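Long-range contacts in lovastatin nonaketide synthase, polyketide synthase component (Aspergillus terreus, PDB 7CPX), which builds the nonaketide dihydromonacolin L from malonyl-CoA units on its carrier domain, using S-adenosyl-L-methionine and NADPH, on the route to lovastatin: residues Phe317-Thr322 with Leu356-Ala361; Arg233-Gly238 with Ala326-Glu331; Arg313-Glu318 with Pro426-Val431. The protein carries 2 engineered substitutions. One frame throughout, in Å; residues are numbered along the deposited sequence.

Contact 1 of 3, residues Phe317-Thr322 with Leu356-Ala361; sequences FEAHGT and LFVGSA
Val-358 sits in the middle of a small apolar patch with Phe-317 and Ala-319. Its CG1, anti to the backbone N (chi1 -168°), lies 3.3 Å from Ala-319 CB and 4.0 Å from Phe-317 CD1; the phenyl and isopropyl groups run side by side, pointing the same way. Further back, Leu-356 turns its CD2 branch in to Phe-317 CB at 3.5 Å. Beneath this patch the two strands pair in parallel, Phe-317 opposite Val-358. Phe-317 donates N-H weakly to Phe-357 O, and its own carbonyl takes the N-H of Gly-359 (N to O 3.0 Å), the donor standing above the carbonyl plane. The polar edge begins with Glu-318. Its chain bends at CD (chi2 -71°), and OE2 accepts from Ala-361 N with its anti lone pair; Lys-362 adds a weak, long ion pair to the same oxygen. Lys-362 also hydrogen-bonds Ser-360 OG and His-320 O, so one ammonium ties the backbone of the predicted catalytic His-320 to Ser-360. In the sheet, strand 316-318 lies between strands 356-358 and 428-435. Helix 327-339 covers the Phe-317 face through Ile-335 and Phe-339, and strand 409-410 flanks Leu-356 and Val-358.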
ATOM      1  N   PHE A 317     -10.923 -33.783  40.872  1.00 82.84           N
ATOM      2  CA  PHE A 317     -11.545 -33.689  39.552  1.00 82.84           C
ATOM      3  C   PHE A 317     -10.926 -32.502  38.825  1.00 82.84           C
ATOM      4  O   PHE A 317     -11.298 -31.353  39.076  1.00 82.84           O
ATOM      5  CB  PHE A 317     -13.055 -33.539  39.668  1.00 82.84           C
ATOM      6  CG  PHE A 317     -13.784 -33.749  38.375  1.00 82.84           C
ATOM      7  CD1 PHE A 317     -13.840 -32.750  37.424  1.00 82.84           C
ATOM      8  CD2 PHE A 317     -14.418 -34.947  38.114  1.00 82.84           C
ATOM      9  CE1 PHE A 317     -14.510 -32.944  36.236  1.00 82.84           C
ATOM     10  CE2 PHE A 317     -15.086 -35.151  36.928  1.00 82.84           C
ATOM     11  CZ  PHE A 317     -15.136 -34.149  35.987  1.00 82.84           C
ATOM     12  N   GLU A 318      -9.989 -32.781  37.924  1.00 83.38           N
ATOM     13  CA  GLU A 318      -9.424 -31.720  37.107  1.00 83.38           C
ATOM     14  C   GLU A 318     -10.473 -31.276  36.102  1.00 83.38           C
ATOM     15  O   GLU A 318     -10.598 -31.851  35.016  1.00 83.38           O
ATOM     16  CB  GLU A 318      -8.146 -32.181  36.408  1.00 83.38           C
ATOM     17  CG  GLU A 318      -7.203 -31.045  36.043  1.00 83.38           C
ATOM     18  CD  GLU A 318      -7.715 -30.185  34.902  1.00 83.38           C
ATOM     19  OE1 GLU A 318      -8.555 -30.667  34.116  1.00 83.38           O
ATOM     20  OE2 GLU A 318      -7.264 -29.027  34.783  1.00 83.38           O
ATOM     21  N   ALA A 319     -11.240 -30.261  36.472  1.00 83.48           N
ATOM     22  CA  ALA A 319     -12.323 -29.780  35.638  1.00 83.48           C
ATOM     23  C   ALA A 319     -11.783 -28.990  34.454  1.00 83.48           C
ATOM     24  O   ALA A 319     -10.661 -28.474  34.471  1.00 83.48           O
ATOM     25  CB  ALA A 319     -13.276 -28.912  36.456  1.00 83.48           C
ATOM     26  N   HIS A 320     -12.602 -28.914  33.406  1.00 83.35           N
ATOM     27  CA  HIS A 320     -12.295 -28.023  32.297  1.00 83.35           C
ATOM     28  C   HIS A 320     -11.998 -26.621  32.808  1.00 83.35           C
ATOM     29  O   HIS A 320     -10.990 -26.014  32.429  1.00 83.35           O
ATOM     30  CB  HIS A 320     -13.463 -28.011  31.312  1.00 83.35           C
ATOM     31  CG  HIS A 320     -13.120 -27.440  29.973  1.00 83.35           C
ATOM     32  ND1 HIS A 320     -11.865 -27.555  29.414  1.00 83.35           N
ATOM     33  CD2 HIS A 320     -13.872 -26.766  29.072  1.00 83.35           C
ATOM     34  CE1 HIS A 320     -11.856 -26.966  28.233  1.00 83.35           C
ATOM     35  NE2 HIS A 320     -13.061 -26.479  28.001  1.00 83.35           N
ATOM     36  N   GLY A 321     -12.862 -26.099  33.677  1.00 85.36           N
ATOM     37  CA  GLY A 321     -12.593 -24.878  34.414  1.00 85.36           C
ATOM     38  C   GLY A 321     -11.927 -23.791  33.598  1.00 85.36           C
ATOM     39  O   GLY A 321     -10.814 -23.362  33.916  1.00 85.36           O
ATOM     40  N   THR A 322     -12.596 -23.340  32.540  1.00 85.32           N
ATOM     41  CA  THR A 322     -12.036 -22.340  31.644  1.00 85.32           C
ATOM     42  C   THR A 322     -12.350 -20.913  32.068  1.00 85.32           C
ATOM     43  O   THR A 322     -11.803 -19.977  31.478  1.00 85.32           O
ATOM     44  CB  THR A 322     -12.556 -22.565  30.221  1.00 85.32           C
ATOM     45  OG1 THR A 322     -13.952 -22.250  30.165  1.00 85.32           O
ATOM     46  CG2 THR A 322     -12.360 -24.005  29.818  1.00 85.32           C
ATOM     47  N   LEU A 356     -15.763 -33.369  47.039  1.00 86.34           N
ATOM     48  CA  LEU A 356     -15.046 -33.790  45.841  1.00 86.34           C
ATOM     49  C   LEU A 356     -14.303 -32.579  45.292  1.00 86.34           C
ATOM     50  O   LEU A 356     -14.909 -31.694  44.679  1.00 86.34           O
ATOM     51  CB  LEU A 356     -16.011 -34.373  44.813  1.00 86.34           C
ATOM     52  CG  LEU A 356     -15.401 -34.897  43.510  1.00 86.34           C
ATOM     53  CD1 LEU A 356     -16.336 -35.892  42.856  1.00 86.34           C
ATOM     54  CD2 LEU A 356     -15.096 -33.762  42.546  1.00 86.34           C
ATOM     55  N   PHE A 357     -12.993 -32.537  45.517  1.00 84.59           N
ATOM     56  CA  PHE A 357     -12.197 -31.393  45.100  1.00 84.59           C
ATOM     57  C   PHE A 357     -12.189 -31.272  43.582  1.00 84.59           C
ATOM     58  O   PHE A 357     -11.983 -32.259  42.869  1.00 84.59           O
ATOM     59  CB  PHE A 357     -10.770 -31.523  45.625  1.00 84.59           C
ATOM     60  CG  PHE A 357     -10.653 -31.339  47.109  1.00 84.59           C
ATOM     61  CD1 PHE A 357     -10.810 -32.410  47.969  1.00 84.59           C
ATOM     62  CD2 PHE A 357     -10.384 -30.094  47.644  1.00 84.59           C
ATOM     63  CE1 PHE A 357     -10.702 -32.242  49.334  1.00 84.59           C
ATOM     64  CE2 PHE A 357     -10.274 -29.917  49.007  1.00 84.59           C
ATOM     65  CZ  PHE A 357     -10.434 -30.993  49.856  1.00 84.59           C
ATOM     66  N   VAL A 358     -12.410 -30.056  43.091  1.00 84.14           N
ATOM     67  CA  VAL A 358     -12.413 -29.762  41.664  1.00 84.14           C
ATOM     68  C   VAL A 358     -11.426 -28.632  41.423  1.00 84.14           C
ATOM     69  O   VAL A 358     -11.555 -27.554  42.015  1.00 84.14           O
ATOM     70  CB  VAL A 358     -13.814 -29.380  41.161  1.00 84.14           C
ATOM     71  CG1 VAL A 358     -13.846 -29.375  39.649  1.00 84.14           C
ATOM     72  CG2 VAL A 358     -14.861 -30.332  41.714  1.00 84.14           C
ATOM     73  N   GLY A 359     -10.448 -28.872  40.554  1.00 84.59           N
ATOM     74  CA  GLY A 359      -9.455 -27.860  40.258  1.00 84.59           C
ATOM     75  C   GLY A 359      -8.883 -27.981  38.863  1.00 84.59           C
ATOM     76  O   GLY A 359      -8.361 -29.034  38.489  1.00 84.59           O
ATOM     77  N   SER A 360      -8.950 -26.900  38.093  1.00 83.46           N
ATOM     78  CA  SER A 360      -8.488 -26.895  36.713  1.00 83.46           C
ATOM     79  C   SER A 360      -7.075 -26.334  36.648  1.00 83.46           C
ATOM     80  O   SER A 360      -6.797 -25.267  37.205  1.00 83.46           O
ATOM     81  CB  SER A 360      -9.421 -26.069  35.827  1.00 83.46           C
ATOM     82  OG  SER A 360      -8.979 -26.074  34.480  1.00 83.46           O
ATOM     83  N   ALA A 361      -6.184 -27.058  35.966  1.00 81.99           N
ATOM     84  CA  ALA A 361      -4.824 -26.573  35.775  1.00 81.99           C
ATOM     85  C   ALA A 361      -4.797 -25.258  35.017  1.00 81.99           C
ATOM     86  O   ALA A 361      -3.829 -24.500  35.139  1.00 81.99           O
ATOM     87  CB  ALA A 361      -3.996 -27.615  35.024  1.00 81.99           C
TER

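Contact 2 of 3, residues Arg233-Gly238 with Ala326-Glu331; sequences RMWDAG and AGDPQE
Trp-235 and Asp-328 make the tight part of this contact. The first helical turn of 327-339 directs the Asp-328 side chain at the loop, and OD2 receives the backbone N-H of Trp-235 in a nearly straight bond (N to OD2 2.8 Å, 173° at the hydrogen). The donor meets OD2 from above the carboxylate plane. The same side chain also touches the indole: Asp-328 CB lies 3.4 Å from Trp-235 CD1, with the ring and carboxylate planes 60° apart. Trp-235 CG is anti to its carbonyl carbon (chi1 -62°), which puts CG beside the backbone N, and the Asp-328 side chain meets both N-H and ring. Over one indole face sits Met-234 CE, 3.7 Å above the ring centre, so the indole is flanked by its own loop as well. Asp-328 OD1 has a weak hydrogen bond of its own, from Gly-323 N.

Beyond this pair the contact thins. Glu-331 OE1 comes to the ring edge, near its plane, yet stays 4.0 Å from Trp-235 NE1; its hydrogen bond goes to Gly-321 N instead. Arg-233, partly exposed, carries its guanidinium away from the helix. The loop itself makes a type II turn from Arg-233 to Asp-236, then an Asx turn in which Asp-236 OD2 takes the N-H of Gly-238, and exposed Ala-237 lies at that outer side.

The arrangement belongs to the ketosynthase active-site region of the thiolase fold: Glu-331 packs against His-320, a member of the predicted Cys-His-His triad with Cys-181 and His-367.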
ATOM      1  N   ARG A 233     -10.524 -17.610  35.313  1.00 86.75           N
ATOM      2  CA  ARG A 233     -11.053 -17.653  36.674  1.00 86.75           C
ATOM      3  C   ARG A 233     -12.103 -18.755  36.742  1.00 86.75           C
ATOM      4  O   ARG A 233     -13.295 -18.527  36.531  1.00 86.75           O
ATOM      5  CB  ARG A 233     -11.630 -16.301  37.070  1.00 86.75           C
ATOM      6  CG  ARG A 233     -10.605 -15.184  37.105  1.00 86.75           C
ATOM      7  CD  ARG A 233     -11.194 -13.911  37.683  1.00 86.75           C
ATOM      8  NE  ARG A 233     -10.295 -13.289  38.648  1.00 86.75           N
ATOM      9  CZ  ARG A 233      -9.313 -12.457  38.331  1.00 86.75           C
ATOM     10  NH1 ARG A 233      -9.071 -12.117  37.076  1.00 86.75           N
ATOM     11  NH2 ARG A 233      -8.552 -11.955  39.299  1.00 86.75           N
ATOM     12  N   MET A 234     -11.647 -19.966  37.044  1.00 85.90           N
ATOM     13  CA  MET A 234     -12.536 -21.118  37.100  1.00 85.90           C
ATOM     14  C   MET A 234     -13.607 -20.918  38.165  1.00 85.90           C
ATOM     15  O   MET A 234     -13.296 -20.660  39.332  1.00 85.90           O
ATOM     16  CB  MET A 234     -11.726 -22.380  37.389  1.00 85.90           C
ATOM     17  CG  MET A 234     -12.560 -23.610  37.711  1.00 85.90           C
ATOM     18  SD  MET A 234     -11.535 -25.032  38.114  1.00 85.90           S
ATOM     19  CE  MET A 234     -12.772 -26.159  38.742  1.00 85.90           C
ATOM     20  N   TRP A 235     -14.867 -21.041  37.757  1.00 86.26           N
ATOM     21  CA  TRP A 235     -16.026 -21.044  38.644  1.00 86.26           C
ATOM     22  C   TRP A 235     -16.097 -19.810  39.535  1.00 86.26           C
ATOM     23  O   TRP A 235     -16.833 -19.812  40.529  1.00 86.26           O
ATOM     24  CB  TRP A 235     -16.053 -22.303  39.519  1.00 86.26           C
ATOM     25  CG  TRP A 235     -16.164 -23.591  38.754  1.00 86.26           C
ATOM     26  CD1 TRP A 235     -15.994 -23.771  37.414  1.00 86.26           C
ATOM     27  CD2 TRP A 235     -16.477 -24.880  39.292  1.00 86.26           C
ATOM     28  NE1 TRP A 235     -16.178 -25.089  37.083  1.00 86.26           N
ATOM     29  CE2 TRP A 235     -16.476 -25.792  38.220  1.00 86.26           C
ATOM     30  CE3 TRP A 235     -16.755 -25.351  40.576  1.00 86.26           C
ATOM     31  CZ2 TRP A 235     -16.743 -27.146  38.393  1.00 86.26           C
ATOM     32  CZ3 TRP A 235     -17.020 -26.694  40.746  1.00 86.26           C
ATOM     33  CH2 TRP A 235     -17.013 -27.575  39.661  1.00 86.26           C
ATOM     34  N   ASP A 236     -15.360 -18.754  39.209  1.00 89.07           N
ATOM     35  CA  ASP A 236     -15.332 -17.559  40.034  1.00 89.07           C
ATOM     36  C   ASP A 236     -16.335 -16.531  39.524  1.00 89.07           C
ATOM     37  O   ASP A 236     -16.731 -16.535  38.356  1.00 89.07           O
ATOM     38  CB  ASP A 236     -13.930 -16.951  40.050  1.00 89.07           C
ATOM     39  CG  ASP A 236     -13.784 -15.841  41.069  1.00 89.07           C
ATOM     40  OD1 ASP A 236     -13.691 -16.147  42.276  1.00 89.07           O
ATOM     41  OD2 ASP A 236     -13.764 -14.659  40.664  1.00 89.07           O
ATOM     42  N   ALA A 237     -16.748 -15.640  40.427  1.00 90.57           N
ATOM     43  CA  ALA A 237     -17.660 -14.569  40.044  1.00 90.57           C
ATOM     44  C   ALA A 237     -17.061 -13.673  38.971  1.00 90.57           C
ATOM     45  O   ALA A 237     -17.810 -13.033  38.223  1.00 90.57           O
ATOM     46  CB  ALA A 237     -18.037 -13.737  41.269  1.00 90.57           C
ATOM     47  N   GLY A 238     -15.735 -13.615  38.876  1.00 89.87           N
ATOM     48  CA  GLY A 238     -15.060 -12.864  37.842  1.00 89.87           C
ATOM     49  C   GLY A 238     -14.919 -13.594  36.529  1.00 89.87           C
ATOM     50  O   GLY A 238     -14.192 -13.132  35.645  1.00 89.87           O
ATOM     51  N   ALA A 326     -20.677 -19.006  30.985  1.00 88.22           N
ATOM     52  CA  ALA A 326     -21.723 -19.905  30.514  1.00 88.22           C
ATOM     53  C   ALA A 326     -21.314 -21.369  30.570  1.00 88.22           C
ATOM     54  O   ALA A 326     -22.183 -22.241  30.680  1.00 88.22           O
ATOM     55  CB  ALA A 326     -22.119 -19.547  29.080  1.00 88.22           C
ATOM     56  N   GLY A 327     -20.018 -21.660  30.498  1.00 86.72           N
ATOM     57  CA  GLY A 327     -19.556 -23.033  30.466  1.00 86.72           C
ATOM     58  C   GLY A 327     -19.276 -23.606  31.838  1.00 86.72           C
ATOM     59  O   GLY A 327     -19.602 -24.764  32.112  1.00 86.72           O
ATOM     60  N   ASP A 328     -18.672 -22.802  32.712  1.00 87.54           N
ATOM     61  CA  ASP A 328     -18.352 -23.283  34.055  1.00 87.54           C
ATOM     62  C   ASP A 328     -19.583 -23.780  34.800  1.00 87.54           C
ATOM     63  O   ASP A 328     -19.510 -24.854  35.422  1.00 87.54           O
ATOM     64  CB  ASP A 328     -17.640 -22.176  34.838  1.00 87.54           C
ATOM     65  CG  ASP A 328     -16.206 -21.975  34.390  1.00 87.54           C
ATOM     66  OD1 ASP A 328     -15.791 -22.622  33.406  1.00 87.54           O
ATOM     67  OD2 ASP A 328     -15.492 -21.170  35.023  1.00 87.54           O
ATOM     68  N   PRO A 329     -20.714 -23.068  34.809  1.00 87.64           N
ATOM     69  CA  PRO A 329     -21.900 -23.614  35.488  1.00 87.64           C
ATOM     70  C   PRO A 329     -22.341 -24.953  34.929  1.00 87.64           C
ATOM     71  O   PRO A 329     -22.750 -25.837  35.691  1.00 87.64           O
ATOM     72  CB  PRO A 329     -22.961 -22.526  35.269  1.00 87.64           C
ATOM     73  CG  PRO A 329     -22.191 -21.289  34.972  1.00 87.64           C
ATOM     74  CD  PRO A 329     -20.973 -21.736  34.238  1.00 87.64           C
ATOM     75  N   GLN A 330     -22.263 -25.130  33.609  1.00 86.00           N
ATOM     76  CA  GLN A 330     -22.631 -26.410  33.016  1.00 86.00           C
ATOM     77  C   GLN A 330     -21.726 -27.522  33.524  1.00 86.00           C
ATOM     78  O   GLN A 330     -22.198 -28.612  33.869  1.00 86.00           O
ATOM     79  CB  GLN A 330     -22.559 -26.320  31.491  1.00 86.00           C
ATOM     80  CG  GLN A 330     -23.502 -25.297  30.878  1.00 86.00           C
ATOM     81  CD  GLN A 330     -24.942 -25.766  30.851  1.00 86.00           C
ATOM     82  OE1 GLN A 330     -25.238 -26.921  31.156  1.00 86.00           O
ATOM     83  NE2 GLN A 330     -25.848 -24.869  30.481  1.00 86.00           N
ATOM     84  N   GLU A 331     -20.420 -27.261  33.585  1.00 85.98           N
ATOM     85  CA  GLU A 331     -19.485 -28.268  34.073  1.00 85.98           C
ATOM     86  C   GLU A 331     -19.735 -28.588  35.539  1.00 85.98           C
ATOM     87  O   GLU A 331     -19.683 -29.756  35.944  1.00 85.98           O
ATOM     88  CB  GLU A 331     -18.051 -27.788  33.876  1.00 85.98           C
ATOM     89  CG  GLU A 331     -17.012 -28.788  34.333  1.00 85.98           C
ATOM     90  CD  GLU A 331     -15.610 -28.366  33.972  1.00 85.98           C
ATOM     91  OE1 GLU A 331     -15.376 -27.151  33.810  1.00 85.98           O
ATOM     92  OE2 GLU A 331     -14.742 -29.252  33.847  1.00 85.98           O
TER

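Contact 3 of 3, residues Arg313-Glu318 with Pro426-Val431; sequences RCQFFE and PRRASV
Ser-430 lies against the Phe-317 ring, with its carbonyl oxygen over one face and its CB 3.3 Å from CD2. The Phe-316 ring, on the other side of the sheet, has Ala-429 CB at its edge, 3.8 Å from CD2, and Glu-318 N over one face, displaced toward the rim. Both rings flank a pair of parallel strands, 316-318 and 428-431, inclined by 21° in the C-terminal half of the thiolase fold. The third flat group is the guanidinium of Arg-428. Arg-313 O meets it at the edge, accepting from NH1 (2.8 Å, nearly in the guanidinium plane), while Pro-426 O lies over one face. NH1 also bonds Glu-311 O, and NE forms a salt bridge with Glu-446, so the group is fixed on several sides. Between the strands, Ser-430 N donates weakly to Phe-316 O; the Glu-318 N to Ser-430 O pair is modelled too short to be weighed. Helix 369-386 covers the Phe-316 side through Lys-379 and Ala-380. At the strand entrance chi2 (82°) turns CD of Gln-315 back, and its OE1, also bonded by Trp-418 NE1, accepts from Arg-428 N at 2.9 Å.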
ATOM      1  N   ARG A 313     -15.452 -43.458  43.718  1.00 88.55           N
ATOM      2  CA  ARG A 313     -15.446 -42.071  43.287  1.00 88.55           C
ATOM      3  C   ARG A 313     -14.017 -41.552  43.163  1.00 88.55           C
ATOM      4  O   ARG A 313     -13.057 -42.176  43.621  1.00 88.55           O
ATOM      5  CB  ARG A 313     -16.222 -41.211  44.282  1.00 88.55           C
ATOM      6  CG  ARG A 313     -16.924 -40.009  43.676  1.00 88.55           C
ATOM      7  CD  ARG A 313     -18.418 -40.247  43.510  1.00 88.55           C
ATOM      8  NE  ARG A 313     -19.045 -40.739  44.732  1.00 88.55           N
ATOM      9  CZ  ARG A 313     -19.230 -40.012  45.825  1.00 88.55           C
ATOM     10  NH1 ARG A 313     -18.841 -38.750  45.890  1.00 88.55           N
ATOM     11  NH2 ARG A 313     -19.813 -40.568  46.882  1.00 88.55           N
ATOM     12  N   CYS A 314     -13.887 -40.388  42.533  1.00 86.25           N
ATOM     13  CA  CYS A 314     -12.610 -39.694  42.444  1.00 86.25           C
ATOM     14  C   CYS A 314     -12.586 -38.545  43.443  1.00 86.25           C
ATOM     15  O   CYS A 314     -13.505 -37.720  43.472  1.00 86.25           O
ATOM     16  CB  CYS A 314     -12.369 -39.168  41.029  1.00 86.25           C
ATOM     17  SG  CYS A 314     -13.653 -38.060  40.419  1.00 86.25           S
ATOM     18  N   GLN A 315     -11.536 -38.499  44.260  1.00 86.64           N
ATOM     19  CA  GLN A 315     -11.417 -37.465  45.279  1.00 86.64           C
ATOM     20  C   GLN A 315     -11.004 -36.123  44.698  1.00 86.64           C
ATOM     21  O   GLN A 315     -11.244 -35.088  45.329  1.00 86.64           O
ATOM     22  CB  GLN A 315     -10.409 -37.896  46.345  1.00 86.64           C
ATOM     23  CG  GLN A 315     -10.725 -39.239  46.986  1.00 86.64           C
ATOM     24  CD  GLN A 315     -10.247 -40.412  46.151  1.00 86.64           C
ATOM     25  OE1 GLN A 315      -9.076 -40.490  45.782  1.00 86.64           O
ATOM     26  NE2 GLN A 315     -11.157 -41.326  45.836  1.00 86.64           N
ATOM     27  N   PHE A 316     -10.392 -36.119  43.519  1.00 83.34           N
ATOM     28  CA  PHE A 316     -10.027 -34.900  42.819  1.00 83.34           C
ATOM     29  C   PHE A 316     -10.600 -34.954  41.413  1.00 83.34           C
ATOM     30  O   PHE A 316     -10.761 -36.030  40.832  1.00 83.34           O
ATOM     31  CB  PHE A 316      -8.505 -34.718  42.769  1.00 83.34           C
ATOM     32  CG  PHE A 316      -8.060 -33.509  41.998  1.00 83.34           C
ATOM     33  CD1 PHE A 316      -8.455 -32.241  42.379  1.00 83.34           C
ATOM     34  CD2 PHE A 316      -7.236 -33.643  40.898  1.00 83.34           C
ATOM     35  CE1 PHE A 316      -8.044 -31.129  41.671  1.00 83.34           C
ATOM     36  CE2 PHE A 316      -6.819 -32.539  40.185  1.00 83.34           C
ATOM     37  CZ  PHE A 316      -7.224 -31.277  40.572  1.00 83.34           C
ATOM     38  N   PHE A 317     -10.923 -33.783  40.872  1.00 82.84           N
ATOM     39  CA  PHE A 317     -11.545 -33.689  39.552  1.00 82.84           C
ATOM     40  C   PHE A 317     -10.926 -32.502  38.825  1.00 82.84           C
ATOM     41  O   PHE A 317     -11.298 -31.353  39.076  1.00 82.84           O
ATOM     42  CB  PHE A 317     -13.055 -33.539  39.668  1.00 82.84           C
ATOM     43  CG  PHE A 317     -13.784 -33.749  38.375  1.00 82.84           C
ATOM     44  CD1 PHE A 317     -13.840 -32.750  37.424  1.00 82.84           C
ATOM     45  CD2 PHE A 317     -14.418 -34.947  38.114  1.00 82.84           C
ATOM     46  CE1 PHE A 317     -14.510 -32.944  36.236  1.00 82.84           C
ATOM     47  CE2 PHE A 317     -15.086 -35.151  36.928  1.00 82.84           C
ATOM     48  CZ  PHE A 317     -15.136 -34.149  35.987  1.00 82.84           C
ATOM     49  N   GLU A 318      -9.989 -32.781  37.924  1.00 83.38           N
ATOM     50  CA  GLU A 318      -9.424 -31.720  37.107  1.00 83.38           C
ATOM     51  C   GLU A 318     -10.473 -31.276  36.102  1.00 83.38           C
ATOM     52  O   GLU A 318     -10.598 -31.851  35.016  1.00 83.38           O
ATOM     53  CB  GLU A 318      -8.146 -32.181  36.408  1.00 83.38           C
ATOM     54  CG  GLU A 318      -7.203 -31.045  36.043  1.00 83.38           C
ATOM     55  CD  GLU A 318      -7.715 -30.185  34.902  1.00 83.38           C
ATOM     56  OE1 GLU A 318      -8.555 -30.667  34.116  1.00 83.38           O
ATOM     57  OE2 GLU A 318      -7.264 -29.027  34.783  1.00 83.38           O
ATOM     58  N   PRO A 426      -6.571 -47.028  45.544  1.00 90.99           N
ATOM     59  CA  PRO A 426      -5.643 -45.997  45.075  1.00 90.99           C
ATOM     60  C   PRO A 426      -6.304 -44.631  45.042  1.00 90.99           C
ATOM     61  O   PRO A 426      -7.517 -44.503  44.863  1.00 90.99           O
ATOM     62  CB  PRO A 426      -5.275 -46.467  43.665  1.00 90.99           C
ATOM     63  CG  PRO A 426      -6.463 -47.230  43.218  1.00 90.99           C
ATOM     64  CD  PRO A 426      -6.999 -47.913  44.447  1.00 90.99           C
ATOM     65  N   ARG A 427      -5.485 -43.597  45.223  1.00 87.32           N
ATOM     66  CA  ARG A 427      -5.962 -42.241  45.006  1.00 87.32           C
ATOM     67  C   ARG A 427      -6.509 -42.129  43.593  1.00 87.32           C
ATOM     68  O   ARG A 427      -5.880 -42.591  42.637  1.00 87.32           O
ATOM     69  CB  ARG A 427      -4.831 -41.237  45.217  1.00 87.32           C
ATOM     70  CG  ARG A 427      -4.333 -41.145  46.646  1.00 87.32           C
ATOM     71  CD  ARG A 427      -3.329 -40.020  46.801  1.00 87.32           C
ATOM     72  NE  ARG A 427      -2.025 -40.356  46.241  1.00 87.32           N
ATOM     73  CZ  ARG A 427      -1.037 -40.921  46.920  1.00 87.32           C
ATOM     74  NH1 ARG A 427      -1.170 -41.241  48.197  1.00 87.32           N
ATOM     75  NH2 ARG A 427       0.113 -41.173  46.304  1.00 87.32           N
ATOM     76  N   ARG A 428      -7.690 -41.532  43.460  1.00 86.82           N
ATOM     77  CA  ARG A 428      -8.370 -41.440  42.176  1.00 86.82           C
ATOM     78  C   ARG A 428      -8.707 -39.986  41.891  1.00 86.82           C
ATOM     79  O   ARG A 428      -9.286 -39.301  42.739  1.00 86.82           O
ATOM     80  CB  ARG A 428      -9.636 -42.297  42.157  1.00 86.82           C
ATOM     81  CG  ARG A 428     -10.305 -42.360  40.796  1.00 86.82           C
ATOM     82  CD  ARG A 428     -11.468 -43.337  40.781  1.00 86.82           C
ATOM     83  NE  ARG A 428     -11.058 -44.692  41.132  1.00 86.82           N
ATOM     84  CZ  ARG A 428     -11.153 -45.221  42.344  1.00 86.82           C
ATOM     85  NH1 ARG A 428     -11.645 -44.537  43.365  1.00 86.82           N
ATOM     86  NH2 ARG A 428     -10.740 -46.470  42.540  1.00 86.82           N
ATOM     87  N   ALA A 429      -8.345 -39.528  40.699  1.00 82.48           N
ATOM     88  CA  ALA A 429      -8.665 -38.202  40.207  1.00 82.48           C
ATOM     89  C   ALA A 429      -9.377 -38.323  38.867  1.00 82.48           C
ATOM     90  O   ALA A 429      -9.384 -39.380  38.230  1.00 82.48           O
ATOM     91  CB  ALA A 429      -7.402 -37.344  40.063  1.00 82.48           C
ATOM     92  N   SER A 430      -9.981 -37.221  38.440  1.00 82.16           N
ATOM     93  CA  SER A 430     -10.700 -37.180  37.178  1.00 82.16           C
ATOM     94  C   SER A 430     -10.323 -35.918  36.420  1.00 82.16           C
ATOM     95  O   SER A 430     -10.081 -34.866  37.013  1.00 82.16           O
ATOM     96  CB  SER A 430     -12.210 -37.234  37.399  1.00 82.16           C
ATOM     97  OG  SER A 430     -12.633 -38.554  37.687  1.00 82.16           O
ATOM     98  N   VAL A 431     -10.280 -36.042  35.098  1.00 79.53           N
ATOM     99  CA  VAL A 431      -9.901 -34.954  34.207  1.00 79.53           C
ATOM    100  C   VAL A 431     -11.023 -34.757  33.204  1.00 79.53           C
ATOM    101  O   VAL A 431     -11.474 -35.720  32.579  1.00 79.53           O
ATOM    102  CB  VAL A 431      -8.579 -35.246  33.475  1.00 79.53           C
ATOM    103  CG1 VAL A 431      -8.166 -34.052  32.638  1.00 79.53           C
ATOM    104  CG2 VAL A 431      -7.486 -35.607  34.460  1.00 79.53           C
TER

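Following the chain from the N terminus, the loop 233-238 comes first and is met by helix 327-339: contact 2 closes 87 intervening residues. Before that helix is reached, strand 316-318 passes, and it opens both other contacts. Contact 1 closes the short 33-residue excursion through helix 327-339 to strand 356-358, a beta-alpha-beta crossover between adjacent parallel strands. Contact 3 starts from the same strand and closes a longer, 107-residue loop, past the far end of contact 1; strand 316-318 serves both, with one neighbour on each side. Contact 2 crosses both. Met-234 SD of contact 2 packs on Ser-360 N of contact 1, tying loop to sheet near the ketosynthase site.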